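Local coordinates for ectonucleotide pyrophosphatase/phosphodiesterase family member 5 (Mus musculus, PDB 5VEO), which is a zinc-binding ectoenzyme that probably hydrolyses phosphodiester bonds in a restricted range of nucleotide substrates, at residues 234-239 with 308-313; 253-258 with 301-306. The protein carries 1 engineered substitution. One frame throughout, in Å; residues are numbered along the deposited sequence.

Interaction 1: residues 234-239 with 308-313; sequences RVIELD and EGWYIL
Two short parallel strands, 235-237 and 311-313, pair as a separate two-stranded sheet in the segment of chain between strands 218-222 and 338-341 of the large central sheet. Their axes come within 4.7 Å and their directions differ by 25°. Residues 235-237 lie level with 311-313, and four backbone bonds form the ladder: Tyr-311 N to Arg-234 O, Ile-236 N to Tyr-311 O, Leu-313 N to Ile-236 O, and Leu-238 N to Leu-313 O. At the start of the ladder Arg-234 crosses the Trp-310 indole at about a right angle, its CB 3.7 Å from the centroid of the six-membered ring, a CH-pi contact over the face. CD reaches the pyrrole side, 3.8 Å from Trp-310 NE1. A bend at chi3 (-63°) then brings Arg-234 NE to Gly-309 O at 2.9 Å, in a nearly straight bond whose donor stands 51° out of the carbonyl plane. A water 2.7 Å from Gly-309 O also lies within bonding reach of Arg-234 O, and can serve either oxygen. Together with the antiparallel sheet of strands 247-249, 255-260, 302-306 and 279-283, the pair belongs to the part of the chain inserted between two central-sheet strands of this alkaline-phosphatase-superfamily protein. The indole also meets His-276 and lies about 4 Å from a glycan sugar. An alanine in place of Trp-310 would probably strip the Arg-234 methylenes and Ile-236 of their aromatic neighbour and loosen the strand's beginning. Ile-236 and Ile-312 share one face of the pair and both touch Leu-279; on the opposite face Val-235 CG1 packs 3.9 Å from Leu-313 CD1. Further along, Ile-312 CG2 sits against Leu-238 CG at 3.7 Å, while Glu-237 makes a salt bridge with Lys-316.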
loop_
_atom_site.group_PDB
_atom_site.type_symbol
_atom_site.label_atom_id
_atom_site.label_comp_id
_atom_site.label_asym_id
_atom_site.label_seq_id
_atom_site.Cartn_x
_atom_site.Cartn_y
_atom_site.Cartn_z
ATOM N N ARG A 234 13.033 7.171 20.954
ATOM C CA ARG A 234 11.568 7.097 20.899
ATOM C C ARG A 234 11.155 5.629 20.761
ATOM O O ARG A 234 10.628 5.199 19.724
ATOM C CB ARG A 234 11.024 7.936 19.756
ATOM C CG ARG A 234 11.254 9.436 19.937
ATOM C CD ARG A 234 10.475 10.231 18.914
ATOM N NE ARG A 234 10.864 9.984 17.533
ATOM C CZ ARG A 234 11.792 10.673 16.881
ATOM N NH1 ARG A 234 12.482 11.626 17.499
ATOM N NH2 ARG A 234 12.038 10.401 15.604
ATOM N N VAL A 235 11.388 4.864 21.823
ATOM C CA VAL A 235 11.088 3.437 21.854
ATOM C C VAL A 235 10.161 3.128 23.027
ATOM O O VAL A 235 10.393 3.581 24.156
ATOM C CB VAL A 235 12.376 2.599 21.949
ATOM C CG1 VAL A 235 12.059 1.162 22.231
ATOM C CG2 VAL A 235 13.175 2.717 20.660
ATOM N N ILE A 236 9.131 2.333 22.756
ATOM C CA ILE A 236 8.272 1.739 23.772
ATOM C C ILE A 236 8.631 0.263 23.834
ATOM O O ILE A 236 8.503 -0.450 22.834
ATOM C CB ILE A 236 6.784 1.923 23.438
ATOM C CG1 ILE A 236 6.443 3.402 23.241
ATOM C CG2 ILE A 236 5.915 1.299 24.517
ATOM C CD1 ILE A 236 5.638 3.658 22.021
ATOM N N GLU A 237 9.090 -0.198 24.991
ATOM C CA GLU A 237 9.569 -1.568 25.137
ATOM C C GLU A 237 8.528 -2.361 25.926
ATOM O O GLU A 237 8.323 -2.112 27.119
ATOM C CB GLU A 237 10.933 -1.600 25.814
ATOM C CG GLU A 237 11.580 -2.955 25.750
ATOM C CD GLU A 237 12.926 -2.999 26.465
ATOM O OE1 GLU A 237 13.625 -1.952 26.495
ATOM O OE2 GLU A 237 13.280 -4.080 26.992
ATOM N N LEU A 238 7.872 -3.309 25.255
ATOM C CA LEU A 238 6.707 -3.958 25.850
ATOM C C LEU A 238 7.076 -4.746 27.093
ATOM O O LEU A 238 6.273 -4.833 28.028
ATOM C CB LEU A 238 6.032 -4.887 24.842
ATOM C CG LEU A 238 5.395 -4.203 23.624
ATOM C CD1 LEU A 238 4.769 -5.191 22.652
ATOM C CD2 LEU A 238 4.362 -3.182 24.052
ATOM N N ASP A 239 8.267 -5.336 27.126
ATOM C CA ASP A 239 8.575 -6.177 28.271
ATOM C C ASP A 239 8.900 -5.364 29.518
ATOM O O ASP A 239 9.125 -5.955 30.586
ATOM C CB ASP A 239 9.688 -7.171 27.903
ATOM C CG ASP A 239 11.029 -6.526 27.655
ATOM O OD1 ASP A 239 11.110 -5.281 27.608
ATOM O OD2 ASP A 239 12.010 -7.294 27.490
ATOM N N GLU A 308 3.227 8.878 15.960
ATOM C CA GLU A 308 4.159 9.131 14.871
ATOM C C GLU A 308 5.608 9.203 15.356
ATOM O O GLU A 308 5.942 9.978 16.257
ATOM C CB GLU A 308 3.776 10.432 14.175
ATOM C CG GLU A 308 4.527 10.629 12.912
ATOM C CD GLU A 308 4.092 11.855 12.149
ATOM O OE1 GLU A 308 3.852 12.914 12.764
ATOM O OE2 GLU A 308 4.023 11.750 10.921
ATOM N N GLY A 309 6.474 8.410 14.725
ATOM C CA GLY A 309 7.899 8.439 15.000
ATOM C C GLY A 309 8.342 7.636 16.205
ATOM O O GLY A 309 9.541 7.644 16.524
ATOM N N TRP A 310 7.421 6.938 16.862
ATOM C CA TRP A 310 7.714 6.044 17.971
ATOM C C TRP A 310 7.751 4.596 17.492
ATOM O O TRP A 310 7.009 4.194 16.579
ATOM C CB TRP A 310 6.673 6.217 19.091
ATOM C CG TRP A 310 6.929 7.480 19.856
ATOM C CD1 TRP A 310 6.599 8.744 19.484
ATOM C CD2 TRP A 310 7.665 7.600 21.074
ATOM N NE1 TRP A 310 7.062 9.647 20.405
ATOM C CE2 TRP A 310 7.708 8.967 21.402
ATOM C CE3 TRP A 310 8.268 6.679 21.930
ATOM C CZ2 TRP A 310 8.358 9.439 22.535
ATOM C CZ3 TRP A 310 8.881 7.146 23.074
ATOM C CH2 TRP A 310 8.919 8.510 23.367
ATOM N N TYR A 311 8.625 3.813 18.120
ATOM C CA TYR A 311 8.847 2.417 17.758
ATOM C C TYR A 311 8.428 1.519 18.908
ATOM O O TYR A 311 8.723 1.812 20.064
ATOM C CB TYR A 311 10.322 2.129 17.426
ATOM C CG TYR A 311 10.510 1.357 16.150
ATOM C CD1 TYR A 311 10.910 2.012 14.984
ATOM C CD2 TYR A 311 10.304 -0.021 16.096
ATOM C CE1 TYR A 311 11.068 1.334 13.802
ATOM C CE2 TYR A 311 10.455 -0.713 14.901
ATOM C CZ TYR A 311 10.858 -0.031 13.763
ATOM O OH TYR A 311 11.038 -0.685 12.561
ATOM N N ILE A 312 7.735 0.431 18.591
ATOM C CA ILE A 312 7.399 -0.586 19.579
ATOM C C ILE A 312 8.366 -1.745 19.432
ATOM O O ILE A 312 8.451 -2.363 18.362
ATOM C CB ILE A 312 5.956 -1.082 19.423
ATOM C CG1 ILE A 312 4.993 0.097 19.398
ATOM C CG2 ILE A 312 5.628 -2.080 20.546
ATOM C CD1 ILE A 312 3.584 -0.311 19.048
ATOM N N LEU A 313 9.075 -2.047 20.512
ATOM C CA LEU A 313 9.986 -3.180 20.582
ATOM C C LEU A 313 9.452 -4.134 21.632
ATOM O O LEU A 313 9.067 -3.707 22.723
ATOM C CB LEU A 313 11.406 -2.763 20.948
ATOM C CG LEU A 313 12.312 -2.358 19.774
ATOM C CD1 LEU A 313 11.875 -1.135 19.064
ATOM C CD2 LEU A 313 13.737 -2.169 20.272
HETATM O O HOH W 1 11.254 5.603 16.987
#

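Interaction 2: residues 253-258 with 301-306; sequences SPVAAI and PIVAVA
Strands 255-258 and 302-306 run antiparallel, 164° between their directions and 4.6 Å between axes at the closest, as the two inner strands of a four-stranded sheet. Ala-256 and Ala-304 form a hydrogen-bonded pair, with N and O of each joined to the other. Ile-258 and Ile-302 form the next such pair, though its bond from Ile-302 N to Ile-258 O is weak at 3.3 Å. At the opposite end Ala-306 N points straight at Pro-254 O, 2.8 Å away; Pro-254, just ahead of the strand, follows a cis peptide bond. Val-255, Ala-257, Val-303 and Val-305 share one face. Here Val-255 CG1 and Val-303 CG1, each anti to its backbone N, meet diagonally at 3.4 Å, tighter than usual for carbons, and Val-305 CG2 lies 4.3 Å from the same Val-255 methyl. The other face carries Ala-256, Ile-258, Ile-302 and Ala-304. Ile-258 CB and Ile-302 CB stand 4.1 Å apart, and helix 265-272 covers both isoleucines through Leu-272, Phe-265 and Val-268. Toward the alanines, Ile-312 comes down on Ala-256. With every side chain of the two strands apolar, polar recognition between them falls wholly to the backbone, and methyl packing supplies the rest.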
loop_
_atom_site.group_PDB
_atom_site.type_symbol
_atom_site.label_atom_id
_atom_site.label_comp_id
_atom_site.label_asym_id
_atom_site.label_seq_id
_atom_site.Cartn_x
_atom_site.Cartn_y
_atom_site.Cartn_z
ATOM N N SER A 253 5.281 -3.330 15.135
ATOM C CA SER A 253 5.387 -1.859 15.217
ATOM C C SER A 253 5.027 -1.259 13.875
ATOM O O SER A 253 5.414 -1.799 12.843
ATOM C CB SER A 253 6.795 -1.419 15.625
ATOM O OG SER A 253 6.855 -0.029 15.937
ATOM N N PRO A 254 4.324 -0.113 13.876
ATOM C CA PRO A 254 3.888 0.714 15.005
ATOM C C PRO A 254 2.469 0.417 15.479
ATOM O O PRO A 254 1.943 1.121 16.352
ATOM C CB PRO A 254 3.979 2.118 14.436
ATOM C CG PRO A 254 3.565 1.935 13.004
ATOM C CD PRO A 254 4.131 0.598 12.594
ATOM N N VAL A 255 1.861 -0.624 14.936
ATOM C CA VAL A 255 0.536 -1.053 15.380
ATOM C C VAL A 255 0.695 -2.468 15.916
ATOM O O VAL A 255 0.745 -3.444 15.161
ATOM C CB VAL A 255 -0.505 -0.958 14.268
ATOM C CG1 VAL A 255 -1.886 -1.408 14.778
ATOM C CG2 VAL A 255 -0.543 0.487 13.750
ATOM N N ALA A 256 0.827 -2.575 17.227
ATOM C CA ALA A 256 1.025 -3.863 17.875
ATOM C C ALA A 256 -0.318 -4.577 17.974
ATOM O O ALA A 256 -1.246 -4.093 18.636
ATOM C CB ALA A 256 1.651 -3.669 19.255
ATOM N N ALA A 257 -0.414 -5.710 17.315
ATOM C CA ALA A 257 -1.623 -6.520 17.305
ATOM C C ALA A 257 -1.383 -7.625 18.315
ATOM O O ALA A 257 -0.522 -8.481 18.100
ATOM C CB ALA A 257 -1.892 -7.068 15.911
ATOM N N ILE A 258 -2.110 -7.570 19.432
ATOM C CA ILE A 258 -1.808 -8.350 20.628
ATOM C C ILE A 258 -2.942 -9.335 20.881
ATOM O O ILE A 258 -4.109 -8.941 20.971
ATOM C CB ILE A 258 -1.585 -7.429 21.837
ATOM C CG1 ILE A 258 -0.282 -6.643 21.639
ATOM C CG2 ILE A 258 -1.546 -8.234 23.158
ATOM C CD1 ILE A 258 -0.060 -5.543 22.631
ATOM N N PRO A 301 -7.649 -8.853 19.630
ATOM C CA PRO A 301 -8.454 -8.300 20.736
ATOM C C PRO A 301 -7.922 -7.002 21.304
ATOM O O PRO A 301 -8.702 -6.212 21.854
ATOM C CB PRO A 301 -8.416 -9.414 21.792
ATOM C CG PRO A 301 -8.189 -10.656 21.028
ATOM C CD PRO A 301 -7.287 -10.262 19.871
ATOM N N ILE A 302 -6.610 -6.786 21.239
ATOM C CA ILE A 302 -5.984 -5.551 21.689
ATOM C C ILE A 302 -5.120 -5.054 20.545
ATOM O O ILE A 302 -4.351 -5.826 19.962
ATOM C CB ILE A 302 -5.137 -5.753 22.958
ATOM C CG1 ILE A 302 -6.038 -6.120 24.139
ATOM C CG2 ILE A 302 -4.334 -4.497 23.291
ATOM C CD1 ILE A 302 -5.300 -6.465 25.423
ATOM N N VAL A 303 -5.241 -3.774 20.241
ATOM C CA VAL A 303 -4.443 -3.128 19.208
ATOM C C VAL A 303 -3.858 -1.880 19.844
ATOM O O VAL A 303 -4.609 -1.019 20.316
ATOM C CB VAL A 303 -5.273 -2.786 17.962
ATOM C CG1 VAL A 303 -4.451 -1.979 16.952
ATOM C CG2 VAL A 303 -5.779 -4.043 17.304
ATOM N N ALA A 304 -2.524 -1.807 19.897
ATOM C CA ALA A 304 -1.824 -0.728 20.568
ATOM C C ALA A 304 -1.060 0.054 19.514
ATOM O O ALA A 304 -0.199 -0.503 18.828
ATOM C CB ALA A 304 -0.888 -1.265 21.648
ATOM N N VAL A 305 -1.372 1.341 19.395
ATOM C CA VAL A 305 -0.911 2.171 18.290
ATOM C C VAL A 305 0.103 3.174 18.820
ATOM O O VAL A 305 -0.212 3.990 19.701
ATOM C CB VAL A 305 -2.079 2.905 17.611
ATOM C CG1 VAL A 305 -1.545 3.772 16.481
ATOM C CG2 VAL A 305 -3.144 1.923 17.132
ATOM N N ALA A 306 1.314 3.129 18.273
ATOM C CA ALA A 306 2.332 4.112 18.634
ATOM C C ALA A 306 2.099 5.414 17.887
ATOM O O ALA A 306 1.680 5.413 16.719
ATOM C CB ALA A 306 3.732 3.600 18.318
#

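How the interactions relate
Strands 302-306 and 311-313 are consecutive in the chain, so the antiparallel pair of interaction 2 leads directly into the parallel pair of interaction 1; their centres lie 11 Å apart. Ser-253 OG, 2.8 Å from Ile-312 N, probably hydrogen-bonds to this amide, which the parallel ladder does not use. Beside it Ile-312 CD1 packs 3.5 Å from Pro-254 O. Ile-312 thus belongs to the parallel pair while its amide and its CD1 touch residues of interaction 2. Neither contact supplies a zinc ligand; the Tyr-311 side chain is about 9 Å from a zinc ion and the Pro-254 side chain about 9 Å from a bound AMP, too far for direct contact.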